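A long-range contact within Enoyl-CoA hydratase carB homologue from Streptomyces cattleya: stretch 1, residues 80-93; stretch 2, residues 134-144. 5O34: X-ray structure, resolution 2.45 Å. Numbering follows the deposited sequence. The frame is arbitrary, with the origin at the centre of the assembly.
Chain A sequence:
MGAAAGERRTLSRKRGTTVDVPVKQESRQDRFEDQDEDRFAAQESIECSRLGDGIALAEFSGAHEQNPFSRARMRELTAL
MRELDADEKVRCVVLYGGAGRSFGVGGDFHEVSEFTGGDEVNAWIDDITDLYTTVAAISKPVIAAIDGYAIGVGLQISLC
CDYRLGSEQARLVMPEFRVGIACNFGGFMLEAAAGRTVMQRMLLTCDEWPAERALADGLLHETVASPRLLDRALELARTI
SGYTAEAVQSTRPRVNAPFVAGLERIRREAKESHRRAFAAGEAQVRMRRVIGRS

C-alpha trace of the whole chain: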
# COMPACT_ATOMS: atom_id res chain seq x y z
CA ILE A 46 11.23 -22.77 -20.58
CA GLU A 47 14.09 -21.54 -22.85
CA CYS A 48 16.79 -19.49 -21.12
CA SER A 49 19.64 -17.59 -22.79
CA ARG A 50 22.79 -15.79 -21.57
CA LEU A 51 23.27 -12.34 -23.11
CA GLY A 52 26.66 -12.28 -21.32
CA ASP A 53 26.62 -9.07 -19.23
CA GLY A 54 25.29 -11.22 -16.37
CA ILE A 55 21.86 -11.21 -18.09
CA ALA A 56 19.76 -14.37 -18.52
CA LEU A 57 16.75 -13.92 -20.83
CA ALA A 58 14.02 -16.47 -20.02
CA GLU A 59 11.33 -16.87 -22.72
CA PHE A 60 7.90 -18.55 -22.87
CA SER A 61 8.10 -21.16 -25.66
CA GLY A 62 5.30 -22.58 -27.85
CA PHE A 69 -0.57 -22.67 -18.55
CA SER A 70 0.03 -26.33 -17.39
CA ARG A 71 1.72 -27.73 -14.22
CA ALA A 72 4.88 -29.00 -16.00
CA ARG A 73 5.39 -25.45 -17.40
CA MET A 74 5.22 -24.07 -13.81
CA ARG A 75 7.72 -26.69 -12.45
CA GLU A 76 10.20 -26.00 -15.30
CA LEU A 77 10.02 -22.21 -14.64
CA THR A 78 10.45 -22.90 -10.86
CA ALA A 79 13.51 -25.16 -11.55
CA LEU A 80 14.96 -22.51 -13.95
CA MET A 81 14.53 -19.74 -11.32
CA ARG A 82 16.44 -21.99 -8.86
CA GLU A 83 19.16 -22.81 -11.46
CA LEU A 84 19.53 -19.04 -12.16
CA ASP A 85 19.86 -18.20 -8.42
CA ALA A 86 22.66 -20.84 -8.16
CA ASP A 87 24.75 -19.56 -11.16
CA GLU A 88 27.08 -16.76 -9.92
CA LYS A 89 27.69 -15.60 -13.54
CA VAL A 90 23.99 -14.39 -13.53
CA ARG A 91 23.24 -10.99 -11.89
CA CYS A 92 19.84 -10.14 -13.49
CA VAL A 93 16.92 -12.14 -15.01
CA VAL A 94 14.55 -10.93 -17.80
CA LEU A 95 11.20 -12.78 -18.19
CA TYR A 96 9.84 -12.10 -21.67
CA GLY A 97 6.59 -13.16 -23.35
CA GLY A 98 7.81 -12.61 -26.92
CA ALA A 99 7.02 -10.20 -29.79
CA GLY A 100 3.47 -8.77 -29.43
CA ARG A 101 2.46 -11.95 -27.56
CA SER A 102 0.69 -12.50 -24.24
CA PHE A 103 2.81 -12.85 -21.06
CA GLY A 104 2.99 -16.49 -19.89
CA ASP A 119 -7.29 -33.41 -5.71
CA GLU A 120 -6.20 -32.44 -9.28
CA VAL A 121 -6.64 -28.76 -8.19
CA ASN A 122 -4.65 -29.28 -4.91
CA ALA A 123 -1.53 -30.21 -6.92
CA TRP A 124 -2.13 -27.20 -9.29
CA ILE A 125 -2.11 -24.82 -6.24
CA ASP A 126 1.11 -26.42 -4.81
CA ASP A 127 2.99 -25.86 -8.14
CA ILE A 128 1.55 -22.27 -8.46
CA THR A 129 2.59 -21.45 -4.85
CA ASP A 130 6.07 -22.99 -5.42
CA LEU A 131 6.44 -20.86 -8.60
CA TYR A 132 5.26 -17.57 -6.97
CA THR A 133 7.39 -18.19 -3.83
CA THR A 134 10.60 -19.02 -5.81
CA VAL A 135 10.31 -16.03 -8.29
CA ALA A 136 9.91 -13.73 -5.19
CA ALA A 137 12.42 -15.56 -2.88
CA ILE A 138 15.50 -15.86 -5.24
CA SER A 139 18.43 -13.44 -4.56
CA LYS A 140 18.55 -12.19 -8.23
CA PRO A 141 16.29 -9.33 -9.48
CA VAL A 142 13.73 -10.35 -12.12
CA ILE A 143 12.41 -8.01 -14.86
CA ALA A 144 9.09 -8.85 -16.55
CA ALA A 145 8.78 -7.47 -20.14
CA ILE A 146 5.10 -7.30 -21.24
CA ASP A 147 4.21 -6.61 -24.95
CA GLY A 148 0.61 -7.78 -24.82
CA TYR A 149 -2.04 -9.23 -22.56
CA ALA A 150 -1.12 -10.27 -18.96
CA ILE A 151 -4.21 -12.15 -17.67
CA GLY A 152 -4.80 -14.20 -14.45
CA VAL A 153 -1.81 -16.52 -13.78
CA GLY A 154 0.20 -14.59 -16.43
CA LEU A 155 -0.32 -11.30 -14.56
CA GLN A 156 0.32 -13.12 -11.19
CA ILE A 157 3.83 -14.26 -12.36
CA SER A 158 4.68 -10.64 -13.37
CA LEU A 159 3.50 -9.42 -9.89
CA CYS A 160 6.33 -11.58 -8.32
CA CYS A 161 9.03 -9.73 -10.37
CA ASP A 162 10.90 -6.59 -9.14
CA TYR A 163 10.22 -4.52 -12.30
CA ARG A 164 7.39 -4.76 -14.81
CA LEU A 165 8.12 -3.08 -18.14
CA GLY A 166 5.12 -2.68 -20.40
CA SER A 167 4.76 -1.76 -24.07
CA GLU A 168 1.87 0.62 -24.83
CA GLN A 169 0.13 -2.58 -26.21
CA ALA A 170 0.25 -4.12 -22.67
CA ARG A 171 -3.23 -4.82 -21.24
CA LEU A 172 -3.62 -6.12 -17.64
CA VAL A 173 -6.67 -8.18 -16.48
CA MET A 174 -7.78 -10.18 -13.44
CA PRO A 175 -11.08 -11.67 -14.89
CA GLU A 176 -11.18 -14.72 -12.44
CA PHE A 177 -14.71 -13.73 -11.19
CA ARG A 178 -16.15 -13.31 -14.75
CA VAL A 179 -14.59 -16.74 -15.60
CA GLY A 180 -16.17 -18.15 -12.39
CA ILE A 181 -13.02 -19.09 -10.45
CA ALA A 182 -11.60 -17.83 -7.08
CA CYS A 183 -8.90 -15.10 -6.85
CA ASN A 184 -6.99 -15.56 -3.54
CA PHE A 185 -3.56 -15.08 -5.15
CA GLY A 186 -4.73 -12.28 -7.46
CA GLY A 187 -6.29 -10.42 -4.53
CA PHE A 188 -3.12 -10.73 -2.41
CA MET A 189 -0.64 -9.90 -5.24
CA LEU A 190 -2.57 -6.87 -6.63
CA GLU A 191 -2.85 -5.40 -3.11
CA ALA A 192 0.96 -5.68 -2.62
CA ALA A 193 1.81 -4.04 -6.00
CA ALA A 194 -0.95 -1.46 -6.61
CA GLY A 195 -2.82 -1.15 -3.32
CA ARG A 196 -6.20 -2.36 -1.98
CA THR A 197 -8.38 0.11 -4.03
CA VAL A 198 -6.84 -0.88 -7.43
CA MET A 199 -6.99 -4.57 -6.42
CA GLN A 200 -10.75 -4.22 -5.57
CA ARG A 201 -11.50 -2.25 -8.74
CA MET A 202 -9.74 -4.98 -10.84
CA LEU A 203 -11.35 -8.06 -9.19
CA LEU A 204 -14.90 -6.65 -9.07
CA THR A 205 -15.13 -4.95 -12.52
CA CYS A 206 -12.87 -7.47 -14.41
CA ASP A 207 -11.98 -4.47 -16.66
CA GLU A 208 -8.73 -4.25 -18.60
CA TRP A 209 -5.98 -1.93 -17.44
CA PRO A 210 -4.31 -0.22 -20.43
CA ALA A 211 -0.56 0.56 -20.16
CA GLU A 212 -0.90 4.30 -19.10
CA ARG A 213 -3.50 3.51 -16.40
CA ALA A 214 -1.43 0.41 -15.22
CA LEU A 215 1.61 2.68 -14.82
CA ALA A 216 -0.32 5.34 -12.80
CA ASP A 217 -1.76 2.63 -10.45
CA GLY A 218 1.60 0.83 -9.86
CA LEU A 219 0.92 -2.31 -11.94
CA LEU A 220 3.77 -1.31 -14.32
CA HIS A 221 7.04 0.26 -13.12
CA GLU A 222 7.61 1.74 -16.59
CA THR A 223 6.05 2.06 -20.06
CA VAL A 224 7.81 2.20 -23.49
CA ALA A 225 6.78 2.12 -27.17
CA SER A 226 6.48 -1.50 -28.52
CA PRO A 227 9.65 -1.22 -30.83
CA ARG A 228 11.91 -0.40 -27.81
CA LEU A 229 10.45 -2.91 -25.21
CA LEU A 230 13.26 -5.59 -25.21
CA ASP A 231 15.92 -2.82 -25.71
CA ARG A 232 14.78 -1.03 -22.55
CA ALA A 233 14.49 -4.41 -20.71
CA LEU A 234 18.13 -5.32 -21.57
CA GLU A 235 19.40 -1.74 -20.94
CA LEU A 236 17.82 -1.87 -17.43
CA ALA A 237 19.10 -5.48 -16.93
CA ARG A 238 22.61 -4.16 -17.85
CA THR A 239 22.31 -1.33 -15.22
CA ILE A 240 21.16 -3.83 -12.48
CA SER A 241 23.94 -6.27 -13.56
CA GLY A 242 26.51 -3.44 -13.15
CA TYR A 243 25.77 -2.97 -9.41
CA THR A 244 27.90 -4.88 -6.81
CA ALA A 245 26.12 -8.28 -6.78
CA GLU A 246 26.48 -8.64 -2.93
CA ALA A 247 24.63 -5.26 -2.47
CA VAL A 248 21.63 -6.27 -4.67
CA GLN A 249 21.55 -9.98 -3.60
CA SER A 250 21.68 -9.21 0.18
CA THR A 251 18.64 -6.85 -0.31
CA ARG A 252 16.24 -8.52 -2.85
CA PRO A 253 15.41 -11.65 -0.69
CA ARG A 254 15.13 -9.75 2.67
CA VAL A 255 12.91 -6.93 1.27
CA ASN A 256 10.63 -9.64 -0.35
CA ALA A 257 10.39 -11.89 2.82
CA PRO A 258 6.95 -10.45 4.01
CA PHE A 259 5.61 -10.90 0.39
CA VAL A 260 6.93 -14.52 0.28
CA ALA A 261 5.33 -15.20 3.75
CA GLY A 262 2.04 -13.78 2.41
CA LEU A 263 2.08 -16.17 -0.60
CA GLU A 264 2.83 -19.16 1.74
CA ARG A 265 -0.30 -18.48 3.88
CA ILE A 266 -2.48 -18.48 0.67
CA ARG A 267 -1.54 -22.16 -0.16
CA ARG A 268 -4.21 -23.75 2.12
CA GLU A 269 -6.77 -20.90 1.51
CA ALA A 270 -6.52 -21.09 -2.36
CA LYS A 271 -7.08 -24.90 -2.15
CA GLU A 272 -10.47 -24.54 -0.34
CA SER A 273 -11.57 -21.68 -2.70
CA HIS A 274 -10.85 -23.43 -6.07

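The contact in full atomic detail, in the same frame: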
# COMPACT_ATOMS: atom_id res chain seq x y z
N LEU A 80 14.11 -23.50 -13.28
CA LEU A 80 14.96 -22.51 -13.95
C LEU A 80 15.33 -21.37 -13.01
O LEU A 80 16.51 -21.05 -12.87
CB LEU A 80 14.31 -21.96 -15.23
CG LEU A 80 15.06 -20.80 -15.93
CD1 LEU A 80 16.44 -21.25 -16.45
CD2 LEU A 80 14.20 -20.20 -17.04
N MET A 81 14.32 -20.81 -12.30
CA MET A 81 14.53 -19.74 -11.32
C MET A 81 15.55 -20.16 -10.27
O MET A 81 16.41 -19.36 -9.90
CB MET A 81 13.21 -19.30 -10.66
CG MET A 81 12.26 -18.55 -11.60
SD MET A 81 12.99 -17.30 -12.70
CE MET A 81 13.43 -16.10 -11.57
N ARG A 82 15.48 -21.44 -9.83
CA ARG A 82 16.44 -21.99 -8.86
C ARG A 82 17.83 -22.22 -9.46
O ARG A 82 18.83 -21.97 -8.78
CB ARG A 82 15.89 -23.24 -8.17
CG ARG A 82 14.93 -22.89 -7.03
CD ARG A 82 14.36 -24.11 -6.34
NE ARG A 82 13.81 -25.08 -7.29
CZ ARG A 82 12.64 -25.69 -7.17
NH1 ARG A 82 11.86 -25.43 -6.12
NH2 ARG A 82 12.23 -26.55 -8.09
N GLU A 83 17.90 -22.63 -10.74
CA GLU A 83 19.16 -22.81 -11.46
C GLU A 83 19.85 -21.44 -11.63
O GLU A 83 21.05 -21.32 -11.40
CB GLU A 83 18.93 -23.45 -12.84
CG GLU A 83 18.58 -24.94 -12.78
CD GLU A 83 18.16 -25.56 -14.10
OE1 GLU A 83 17.03 -26.10 -14.17
OE2 GLU A 83 18.97 -25.53 -15.06
N LEU A 84 19.05 -20.41 -11.98
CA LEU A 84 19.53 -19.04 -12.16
C LEU A 84 20.03 -18.40 -10.86
O LEU A 84 21.00 -17.64 -10.90
CB LEU A 84 18.47 -18.15 -12.86
CG LEU A 84 18.06 -18.56 -14.28
CD1 LEU A 84 16.96 -17.66 -14.81
CD2 LEU A 84 19.24 -18.58 -15.24
N ASP A 85 19.41 -18.72 -9.71
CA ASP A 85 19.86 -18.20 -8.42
C ASP A 85 21.19 -18.83 -8.00
O ASP A 85 21.98 -18.19 -7.29
CB ASP A 85 18.80 -18.40 -7.32
CG ASP A 85 19.02 -17.54 -6.08
OD1 ASP A 85 18.75 -18.03 -4.96
OD2 ASP A 85 19.47 -16.37 -6.24
N ALA A 86 21.44 -20.08 -8.45
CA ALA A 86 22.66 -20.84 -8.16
C ALA A 86 23.88 -20.36 -8.97
O ALA A 86 24.97 -20.28 -8.41
CB ALA A 86 22.42 -22.33 -8.39
N ASP A 87 23.69 -20.03 -10.26
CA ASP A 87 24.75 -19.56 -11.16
C ASP A 87 25.24 -18.15 -10.81
O ASP A 87 24.52 -17.18 -11.03
CB ASP A 87 24.28 -19.64 -12.63
CG ASP A 87 25.35 -19.45 -13.71
OD1 ASP A 87 26.44 -18.91 -13.39
OD2 ASP A 87 25.09 -19.81 -14.88
N GLU A 88 26.50 -18.05 -10.31
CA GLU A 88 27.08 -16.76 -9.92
C GLU A 88 27.46 -15.86 -11.12
O GLU A 88 27.68 -14.66 -10.94
CB GLU A 88 28.25 -16.93 -8.92
CG GLU A 88 28.71 -15.67 -8.19
CD GLU A 88 27.70 -14.71 -7.54
OE1 GLU A 88 26.49 -14.76 -7.86
OE2 GLU A 88 28.16 -13.87 -6.73
N LYS A 89 27.44 -16.41 -12.35
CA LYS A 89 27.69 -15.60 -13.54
C LYS A 89 26.45 -14.75 -13.93
O LYS A 89 26.57 -13.81 -14.70
CB LYS A 89 28.20 -16.46 -14.71
CG LYS A 89 29.61 -17.00 -14.48
CD LYS A 89 30.08 -17.87 -15.62
CE LYS A 89 31.50 -18.35 -15.40
NZ LYS A 89 31.93 -19.32 -16.44
N VAL A 90 25.27 -15.08 -13.34
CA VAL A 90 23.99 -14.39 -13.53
C VAL A 90 23.79 -13.34 -12.43
O VAL A 90 23.92 -13.65 -11.24
CB VAL A 90 22.80 -15.41 -13.59
CG1 VAL A 90 21.45 -14.70 -13.68
CG2 VAL A 90 22.97 -16.39 -14.74
N ARG A 91 23.49 -12.09 -12.83
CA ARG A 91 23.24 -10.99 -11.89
C ARG A 91 21.84 -10.39 -12.04
O ARG A 91 21.32 -9.81 -11.09
CB ARG A 91 24.34 -9.92 -11.96
CG ARG A 91 25.56 -10.31 -11.12
CD ARG A 91 26.72 -9.33 -11.17
NE ARG A 91 27.14 -9.00 -12.54
CZ ARG A 91 27.84 -9.81 -13.34
NH1 ARG A 91 28.19 -11.02 -12.93
NH2 ARG A 91 28.18 -9.41 -14.56
N CYS A 92 21.20 -10.59 -13.21
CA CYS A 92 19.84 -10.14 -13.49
C CYS A 92 19.13 -11.10 -14.43
O CYS A 92 19.75 -11.67 -15.32
CB CYS A 92 19.82 -8.71 -14.04
SG CYS A 92 18.21 -7.88 -13.88
N VAL A 93 17.81 -11.27 -14.22
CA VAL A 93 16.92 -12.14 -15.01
C VAL A 93 15.86 -11.29 -15.72
O VAL A 93 15.30 -10.38 -15.11
CB VAL A 93 16.24 -13.21 -14.12
CG1 VAL A 93 15.40 -14.18 -14.94
CG2 VAL A 93 17.26 -13.96 -13.25
N THR A 134 9.21 -18.98 -5.33
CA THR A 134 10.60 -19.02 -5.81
C THR A 134 10.95 -17.71 -6.56
O THR A 134 11.95 -17.08 -6.21
CB THR A 134 10.93 -20.34 -6.58
OG1 THR A 134 12.34 -20.44 -6.75
CG2 THR A 134 10.28 -20.41 -7.94
N VAL A 135 10.11 -17.27 -7.52
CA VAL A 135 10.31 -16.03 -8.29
C VAL A 135 10.56 -14.84 -7.33
O VAL A 135 11.45 -14.03 -7.59
CB VAL A 135 9.15 -15.75 -9.29
CG1 VAL A 135 9.30 -14.39 -9.97
CG2 VAL A 135 9.07 -16.86 -10.34
N ALA A 136 9.81 -14.78 -6.22
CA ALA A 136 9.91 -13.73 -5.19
C ALA A 136 11.01 -13.98 -4.15
O ALA A 136 11.51 -13.01 -3.56
CB ALA A 136 8.57 -13.56 -4.50
N ALA A 137 11.40 -15.26 -3.90
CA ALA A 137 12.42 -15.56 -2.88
C ALA A 137 13.88 -15.65 -3.39
O ALA A 137 14.78 -15.58 -2.55
CB ALA A 137 12.06 -16.82 -2.11
N ILE A 138 14.12 -15.79 -4.71
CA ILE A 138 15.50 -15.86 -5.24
C ILE A 138 16.26 -14.55 -4.98
O ILE A 138 15.64 -13.50 -4.83
CB ILE A 138 15.63 -16.34 -6.73
CG1 ILE A 138 14.96 -15.37 -7.74
CG2 ILE A 138 15.12 -17.78 -6.91
CD1 ILE A 138 15.74 -15.27 -9.08
N SER A 139 17.60 -14.61 -4.86
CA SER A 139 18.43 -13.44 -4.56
C SER A 139 18.65 -12.49 -5.76
O SER A 139 19.08 -11.35 -5.56
CB SER A 139 19.76 -13.87 -3.94
OG SER A 139 20.67 -14.32 -4.93
N LYS A 140 18.37 -12.96 -6.99
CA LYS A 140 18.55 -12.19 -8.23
C LYS A 140 17.31 -11.37 -8.60
O LYS A 140 16.20 -11.93 -8.60
CB LYS A 140 18.90 -13.13 -9.42
CG LYS A 140 19.87 -14.29 -9.12
CD LYS A 140 21.31 -13.81 -8.93
CE LYS A 140 22.19 -14.89 -8.38
NZ LYS A 140 22.87 -15.62 -9.46
N PRO A 141 17.46 -10.09 -9.03
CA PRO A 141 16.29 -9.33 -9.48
C PRO A 141 15.75 -9.90 -10.79
O PRO A 141 16.51 -10.41 -11.61
CB PRO A 141 16.83 -7.91 -9.70
CG PRO A 141 18.13 -7.88 -9.02
CD PRO A 141 18.68 -9.27 -9.12
N VAL A 142 14.43 -9.83 -10.95
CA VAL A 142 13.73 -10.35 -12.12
C VAL A 142 12.94 -9.21 -12.76
O VAL A 142 12.17 -8.53 -12.08
CB VAL A 142 12.82 -11.56 -11.76
CG1 VAL A 142 12.26 -12.23 -13.02
CG2 VAL A 142 13.56 -12.58 -10.90
N ILE A 143 13.11 -9.02 -14.08
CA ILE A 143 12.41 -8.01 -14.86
C ILE A 143 11.39 -8.70 -15.74
O ILE A 143 11.76 -9.59 -16.49
CB ILE A 143 13.37 -7.14 -15.72
CG1 ILE A 143 14.39 -6.38 -14.85
CG2 ILE A 143 12.59 -6.18 -16.64
CD1 ILE A 143 15.59 -5.87 -15.63
N ALA A 144 10.12 -8.31 -15.67
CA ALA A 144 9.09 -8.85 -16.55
C ALA A 144 8.88 -7.83 -17.69
O ALA A 144 8.75 -6.64 -17.43
CB ALA A 144 7.79 -9.06 -15.78

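Both stretches follow the same plan: the end of a helix, a short connection, and the start of a strand. The helices, residues 80-86 and 134-137, approach to 6.4 Å between Met81 CA and Val135 CA, and the chains draw closer toward the strands, where Val93 CA and Val142 CA lie 4.7 Å apart. Together the stretches bury 775 Å², both sides summed.

The strands pair in parallel through a bridge between Val93 and Val142. Val93 supplies both backbone hydrogen bonds, its N donating to Pro141 O (3.0 Å) and its O accepting from Ile143 N (2.8 Å). The same carbonyl receives a CA-H...O contact from Val142, with Val142 CA 3.4 Å from Val93 O. Pro141, which has no amide hydrogen to give, contributes its carbonyl to the pairing, and its CD rests 3.3 Å from Arg91 O.

The charged end of Lys140, the residue most covered by the opposite stretch, is held mainly by backbone oxygens. Its CA-to-CB bond points toward the first stretch, and NZ lies at the turn after the first helix, donating hydrogen bonds to Leu84 O (3.1 Å) and Val90 O (2.9 Å). Asp87 O is also near, 2.8 Å from Lys140 NZ, but the angle is too poor for a hydrogen bond. The partial negative charge of these carbonyls suits the ammonium group. Glu88 OE1, at 4.1 Å from Lys140 NZ, adds a favourable charge beyond salt-bridge range. The lysine thereby ties the helix end to the type I turn from Asp87 to Val90.

A second polar link forms where the other helix ends. Asp85 has its CA-to-CB bond directed sideways, but its carboxylate comes nearer and accepts two hydrogen bonds from Ser139: Asp85 OD2 lies 2.9 Å from Ser139 N and 2.7 Å from Ser139 OG. One carboxylate oxygen thus fixes both the backbone and the hydroxyl of the residue following Ile138, where helical geometry has already been lost.

Apolar side chains pack between the helices and at the strand pair. Met81, with all three chi angles in m, points toward the second stretch; its CG meets Val135 CG2 at 3.8 Å, and its terminal CE lies 3.5 Å from Ile138 CD1 and 3.6 Å from Val142 CG2. Val93 and Val142 share a face of the sheet, their CG1 atoms 4.2 Å apart. Beside the bridge, Cys92 SG packs 3.7 Å from Ile143 CD1.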